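Local coordinates for fructooligosaccharide ABC transporter substrate-binding protein FusA (Streptococcus pneumoniae, PDB 5G5Y), which binds kestose, nystose and longer fructooligosaccharides, preferring tetrasaccharides and larger, as the solute-binding component of the FusABC-MsmK import complex, at residues D346-L354 / H363-L374. Sequence-based numbering, arbitrary orientation.
Sequences DKQQNIFEL and HLPLNGTAPAEL
Phe352 and His363 face each other as an antiparallel non-hydrogen-bonded pair in the two-stranded hairpin of strands 352-355 and 360-363. Their rings meet edge to face, with planes at 52° and Phe352 CE1 over the centre of the imidazole, 3.5 Å from His363 CE1. The two side chains run alongside each other, and His363 ND1 is held by a hydrogen bond to Thr396. Beyond the pair, Leu364 N donates a hydrogen bond of 2.8 Å to Ile351 O; a water gives one hydrogen bond to this same oxygen and another to Leu364 O, bridging the two chain segments just beyond the strands. Leu364 lies across the backbone here, its CD1 3.5 Å from Phe352 O and its CD2 against Glu353 CG.

Where the backbones separate, apolar side chains fill in. In Ile351, chi1 of -65° and chi2 of -70° bring CD1 against both Leu366 CD1 and Leu374 CD2, the latter 3.8 Å away. Leu374 comes from helix 370-378 and runs antiparallel alongside the Ile351 side chain. Phe352 also touches Trp340, and Ile351 lies near Arg375; both are substrate-binding residues, which is consistent with the contact lying beside the fructooligosaccharide site.

At the far end, Gln349 reaches with an extended chain to a type II' turn, Asn367 to Ala370, leading into the helix. Its amide pairs with the backbone of Asn367: OE1 accepts from Asn367 N on an in-plane lone pair, while Gln349 NE2 donates a hydrogen bond of 2.7 Å to Asn367 O from above the carbonyl plane. Ala370 N, closing the turn, reaches that oxygen from the opposite face, and Ala370 CB packs 3.4 Å from Gln349 NE2.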
ATOM      1  N   ASP A 346      27.077   5.132 -18.230  1.00 37.35           N
ATOM      2  CA  ASP A 346      27.497   6.344 -18.960  1.00 38.68           C
ATOM      3  C   ASP A 346      26.573   6.755 -20.136  1.00 38.36           C
ATOM      4  O   ASP A 346      26.826   7.763 -20.758  1.00 37.68           O
ATOM      5  CB  ASP A 346      28.961   6.233 -19.421  1.00 42.67           C
ATOM      6  CG  ASP A 346      29.179   5.170 -20.489  1.00 47.54           C
ATOM      7  OD1 ASP A 346      28.197   4.592 -21.003  1.00 52.39           O
ATOM      8  OD2 ASP A 346      30.352   4.903 -20.822  1.00 53.94           O
ATOM      9  N   LYS A 347      25.513   5.999 -20.430  1.00 37.77           N
ATOM     10  CA  LYS A 347      24.608   6.312 -21.561  1.00 37.48           C
ATOM     11  C   LYS A 347      23.283   6.970 -21.170  1.00 36.39           C
ATOM     12  O   LYS A 347      22.530   7.415 -22.039  1.00 34.43           O
ATOM     13  CB  LYS A 347      24.292   5.044 -22.355  1.00 39.74           C
ATOM     14  CG  LYS A 347      25.502   4.236 -22.819  1.00 41.46           C
ATOM     15  CD  LYS A 347      25.063   2.967 -23.543  1.00 40.67           C
ATOM     16  CE  LYS A 347      26.220   2.188 -24.146  1.00 42.12           C
ATOM     17  NZ  LYS A 347      27.008   1.387 -23.152  1.00 41.19           N
ATOM     18  N   GLN A 348      22.965   6.984 -19.873  1.00 34.48           N
ATOM     19  CA  GLN A 348      21.789   7.682 -19.356  1.00 31.06           C
ATOM     20  C   GLN A 348      21.996   7.945 -17.859  1.00 27.19           C
ATOM     21  O   GLN A 348      22.998   7.530 -17.288  1.00 26.59           O
ATOM     22  CB  GLN A 348      20.470   6.896 -19.629  1.00 32.65           C
ATOM     23  CG  GLN A 348      20.290   5.639 -18.787  1.00 33.44           C
ATOM     24  CD  GLN A 348      19.191   4.668 -19.238  1.00 33.37           C
ATOM     25  OE1 GLN A 348      19.296   3.456 -19.000  1.00 35.89           O
ATOM     26  NE2 GLN A 348      18.141   5.171 -19.836  1.00 30.88           N
ATOM     27  N   GLN A 349      21.056   8.662 -17.251  1.00 25.53           N
ATOM     28  CA  GLN A 349      21.127   8.981 -15.842  1.00 26.34           C
ATOM     29  C   GLN A 349      21.036   7.707 -14.980  1.00 24.03           C
ATOM     30  O   GLN A 349      20.640   6.653 -15.466  1.00 22.12           O
ATOM     31  CB  GLN A 349      20.029   9.970 -15.469  1.00 30.47           C
ATOM     32  CG  GLN A 349      20.348  11.396 -15.882  1.00 34.60           C
ATOM     33  CD  GLN A 349      19.311  12.357 -15.374  1.00 39.68           C
ATOM     34  OE1 GLN A 349      19.262  12.658 -14.173  1.00 43.01           O
ATOM     35  NE2 GLN A 349      18.461  12.841 -16.268  1.00 40.77           N
ATOM     36  N   ASN A 350      21.411   7.839 -13.717  1.00 23.92           N
ATOM     37  CA  ASN A 350      21.419   6.721 -12.743  1.00 23.40           C
ATOM     38  C   ASN A 350      20.652   7.065 -11.483  1.00 22.10           C
ATOM     39  O   ASN A 350      20.806   8.139 -10.942  1.00 23.49           O
ATOM     40  CB  ASN A 350      22.838   6.359 -12.355  1.00 23.35           C
ATOM     41  CG  ASN A 350      23.645   5.803 -13.532  1.00 24.77           C
ATOM     42  OD1 ASN A 350      23.550   4.625 -13.880  1.00 25.02           O
ATOM     43  ND2 ASN A 350      24.446   6.672 -14.159  1.00 24.08           N
ATOM     44  N   ILE A 351      19.822   6.138 -11.020  1.00 21.10           N
ATOM     45  CA  ILE A 351      19.129   6.299  -9.736  1.00 20.35           C
ATOM     46  C   ILE A 351      20.137   6.356  -8.568  1.00 19.36           C
ATOM     47  O   ILE A 351      19.979   7.133  -7.596  1.00 19.02           O
ATOM     48  CB  ILE A 351      18.086   5.171  -9.542  1.00 19.69           C
ATOM     49  CG1 ILE A 351      16.985   5.274 -10.584  1.00 19.78           C
ATOM     50  CG2 ILE A 351      17.514   5.173  -8.119  1.00 19.15           C
ATOM     51  CD1 ILE A 351      16.042   6.451 -10.417  1.00 20.81           C
ATOM     52  N   PHE A 352      21.200   5.570  -8.683  1.00 18.80           N
ATOM     53  CA  PHE A 352      22.181   5.418  -7.613  1.00 19.88           C
ATOM     54  C   PHE A 352      23.645   5.707  -8.024  1.00 21.46           C
ATOM     55  O   PHE A 352      23.987   5.600  -9.192  1.00 21.25           O
ATOM     56  CB  PHE A 352      22.191   3.988  -7.166  1.00 18.82           C
ATOM     57  CG  PHE A 352      20.900   3.512  -6.548  1.00 19.11           C
ATOM     58  CD1 PHE A 352      20.534   3.929  -5.277  1.00 19.74           C
ATOM     59  CD2 PHE A 352      20.113   2.565  -7.189  1.00 19.18           C
ATOM     60  CE1 PHE A 352      19.366   3.437  -4.674  1.00 18.57           C
ATOM     61  CE2 PHE A 352      18.945   2.069  -6.595  1.00 18.81           C
ATOM     62  CZ  PHE A 352      18.594   2.505  -5.320  1.00 18.23           C
ATOM     63  N   GLU A 353      24.474   6.037  -7.049  1.00 22.47           N
ATOM     64  CA  GLU A 353      25.925   5.843  -7.170  1.00 27.65           C
ATOM     65  C   GLU A 353      26.322   4.774  -6.171  1.00 26.56           C
ATOM     66  O   GLU A 353      25.745   4.669  -5.080  1.00 24.92           O
ATOM     67  CB  GLU A 353      26.735   7.144  -6.944  1.00 32.77           C
ATOM     68  CG  GLU A 353      26.467   7.850  -5.631  1.00 36.49           C
ATOM     69  CD  GLU A 353      27.532   8.886  -5.223  1.00 42.76           C
ATOM     70  OE1 GLU A 353      28.414   9.262  -6.035  1.00 40.02           O
ATOM     71  OE2 GLU A 353      27.461   9.333  -4.054  1.00 46.46           O
ATOM     72  N   LEU A 354      27.286   3.949  -6.559  1.00 26.07           N
ATOM     73  CA  LEU A 354      27.802   2.929  -5.693  1.00 26.74           C
ATOM     74  C   LEU A 354      29.065   3.457  -5.045  1.00 29.91           C
ATOM     75  O   LEU A 354      29.988   3.896  -5.748  1.00 28.87           O
ATOM     76  CB  LEU A 354      28.128   1.669  -6.490  1.00 28.30           C
ATOM     77  CG  LEU A 354      28.789   0.499  -5.762  1.00 28.46           C
ATOM     78  CD1 LEU A 354      27.827  -0.124  -4.763  1.00 27.79           C
ATOM     79  CD2 LEU A 354      29.320  -0.531  -6.769  1.00 29.53           C
ATOM     80  N   HIS A 363      21.135   7.292  -3.317  1.00 20.53           N
ATOM     81  CA  HIS A 363      20.281   7.895  -4.313  1.00 20.93           C
ATOM     82  C   HIS A 363      20.885   9.179  -4.838  1.00 24.05           C
ATOM     83  O   HIS A 363      21.379   9.980  -4.053  1.00 25.31           O
ATOM     84  CB  HIS A 363      18.894   8.239  -3.744  1.00 20.74           C
ATOM     85  CG  HIS A 363      18.002   7.051  -3.603  1.00 19.83           C
ATOM     86  ND1 HIS A 363      18.038   6.212  -2.514  1.00 20.31           N
ATOM     87  CD2 HIS A 363      17.082   6.542  -4.444  1.00 19.56           C
ATOM     88  CE1 HIS A 363      17.145   5.252  -2.676  1.00 20.38           C
ATOM     89  NE2 HIS A 363      16.563   5.420  -3.851  1.00 19.50           N
ATOM     90  N   LEU A 364      20.813   9.387  -6.152  1.00 24.55           N
ATOM     91  CA  LEU A 364      21.303  10.607  -6.764  1.00 27.00           C
ATOM     92  C   LEU A 364      20.174  11.596  -7.035  1.00 31.14           C
ATOM     93  O   LEU A 364      19.031  11.204  -7.230  1.00 31.22           O
ATOM     94  CB  LEU A 364      22.021  10.296  -8.074  1.00 27.00           C
ATOM     95  CG  LEU A 364      23.373   9.599  -7.910  1.00 25.87           C
ATOM     96  CD1 LEU A 364      23.916   9.122  -9.254  1.00 26.10           C
ATOM     97  CD2 LEU A 364      24.379  10.535  -7.243  1.00 27.83           C
ATOM     98  N   PRO A 365      20.503  12.890  -7.067  1.00 33.68           N
ATOM     99  CA  PRO A 365      19.522  13.866  -7.542  1.00 35.96           C
ATOM    100  C   PRO A 365      19.360  13.722  -9.054  1.00 35.83           C
ATOM    101  O   PRO A 365      20.334  13.450  -9.741  1.00 39.21           O
ATOM    102  CB  PRO A 365      20.142  15.214  -7.130  1.00 35.96           C
ATOM    103  CG  PRO A 365      21.607  14.967  -7.018  1.00 37.66           C
ATOM    104  CD  PRO A 365      21.830  13.490  -6.826  1.00 34.97           C
ATOM    105  N   LEU A 366      18.138  13.861  -9.552  1.00 37.60           N
ATOM    106  CA  LEU A 366      17.799  13.571 -10.952  1.00 39.55           C
ATOM    107  C   LEU A 366      17.275  14.814 -11.678  1.00 43.31           C
ATOM    108  O   LEU A 366      16.695  15.688 -11.046  1.00 41.14           O
ATOM    109  CB  LEU A 366      16.702  12.504 -11.015  1.00 36.71           C
ATOM    110  CG  LEU A 366      16.948  11.171 -10.314  1.00 35.68           C
ATOM    111  CD1 LEU A 366      15.713  10.296 -10.476  1.00 36.33           C
ATOM    112  CD2 LEU A 366      18.207  10.482 -10.842  1.00 33.53           C
ATOM    113  N   ASN A 367      17.437  14.839 -13.005  1.00 46.91           N
ATOM    114  CA  ASN A 367      16.938  15.939 -13.853  1.00 54.65           C
ATOM    115  C   ASN A 367      16.248  15.447 -15.137  1.00 54.09           C
ATOM    116  O   ASN A 367      16.262  14.244 -15.457  1.00 49.23           O
ATOM    117  CB  ASN A 367      18.081  16.913 -14.209  1.00 58.57           C
ATOM    118  CG  ASN A 367      18.961  16.402 -15.348  1.00 62.52           C
ATOM    119  OD1 ASN A 367      19.749  15.479 -15.169  1.00 65.26           O
ATOM    120  ND2 ASN A 367      18.829  17.006 -16.527  1.00 68.38           N
ATOM    121  N   GLY A 368      15.647  16.397 -15.856  1.00 49.80           N
ATOM    122  CA  GLY A 368      15.033  16.139 -17.156  1.00 50.66           C
ATOM    123  C   GLY A 368      13.810  15.247 -17.028  1.00 45.84           C
ATOM    124  O   GLY A 368      12.978  15.448 -16.149  1.00 45.56           O
ATOM    125  N   THR A 369      13.711  14.250 -17.897  1.00 44.73           N
ATOM    126  CA  THR A 369      12.653  13.246 -17.790  1.00 44.00           C
ATOM    127  C   THR A 369      12.916  12.178 -16.689  1.00 42.88           C
ATOM    128  O   THR A 369      12.063  11.328 -16.490  1.00 37.58           O
ATOM    129  CB  THR A 369      12.465  12.510 -19.131  1.00 44.02           C
ATOM    130  OG1 THR A 369      13.709  11.915 -19.525  1.00 44.39           O
ATOM    131  CG2 THR A 369      11.982  13.473 -20.224  1.00 44.51           C
ATOM    132  N   ALA A 370      14.071  12.209 -15.999  1.00 39.86           N
ATOM    133  CA  ALA A 370      14.473  11.090 -15.120  1.00 41.44           C
ATOM    134  C   ALA A 370      13.574  10.886 -13.888  1.00 42.47           C
ATOM    135  O   ALA A 370      13.193   9.741 -13.596  1.00 41.13           O
ATOM    136  CB  ALA A 370      15.944  11.188 -14.718  1.00 40.88           C
ATOM    137  N   PRO A 371      13.179  11.980 -13.194  1.00 43.08           N
ATOM    138  CA  PRO A 371      12.219  11.785 -12.086  1.00 39.30           C
ATOM    139  C   PRO A 371      10.966  11.029 -12.499  1.00 38.94           C
ATOM    140  O   PRO A 371      10.452  10.218 -11.737  1.00 42.24           O
ATOM    141  CB  PRO A 371      11.853  13.214 -11.678  1.00 40.25           C
ATOM    142  CG  PRO A 371      12.963  14.065 -12.197  1.00 38.94           C
ATOM    143  CD  PRO A 371      13.424  13.413 -13.459  1.00 39.62           C
ATOM    144  N   ALA A 372      10.478  11.284 -13.707  1.00 39.55           N
ATOM    145  CA  ALA A 372       9.248  10.656 -14.169  1.00 39.49           C
ATOM    146  C   ALA A 372       9.434   9.215 -14.711  1.00 38.08           C
ATOM    147  O   ALA A 372       8.521   8.399 -14.622  1.00 42.08           O
ATOM    148  CB  ALA A 372       8.586  11.543 -15.224  1.00 40.96           C
ATOM    149  N   GLU A 373      10.600   8.917 -15.274  1.00 35.43           N
ATOM    150  CA  GLU A 373      10.761   7.752 -16.148  1.00 32.19           C
ATOM    151  C   GLU A 373      11.938   6.829 -15.866  1.00 26.40           C
ATOM    152  O   GLU A 373      11.947   5.691 -16.367  1.00 23.16           O
ATOM    153  CB  GLU A 373      10.937   8.244 -17.588  1.00 34.47           C
ATOM    154  CG  GLU A 373       9.857   9.207 -18.055  1.00 39.32           C
ATOM    155  CD  GLU A 373       9.951   9.540 -19.535  1.00 44.71           C
ATOM    156  OE1 GLU A 373      10.957   9.179 -20.211  1.00 43.71           O
ATOM    157  OE2 GLU A 373       8.991  10.172 -20.017  1.00 46.36           O
ATOM    158  N   LEU A 374      12.946   7.313 -15.150  1.00 23.92           N
ATOM    159  CA  LEU A 374      14.201   6.589 -15.096  1.00 23.61           C
ATOM    160  C   LEU A 374      14.040   5.258 -14.331  1.00 22.92           C
ATOM    161  O   LEU A 374      14.636   4.239 -14.713  1.00 22.22           O
ATOM    162  CB  LEU A 374      15.292   7.433 -14.496  1.00 24.13           C
ATOM    163  CG  LEU A 374      16.660   6.751 -14.394  1.00 24.00           C
ATOM    164  CD1 LEU A 374      17.159   6.376 -15.786  1.00 24.62           C
ATOM    165  CD2 LEU A 374      17.609   7.681 -13.668  1.00 23.98           C
TER
HETATM  166  O   HOH W   1      17.707   8.677  -7.425  1.00 22.06           O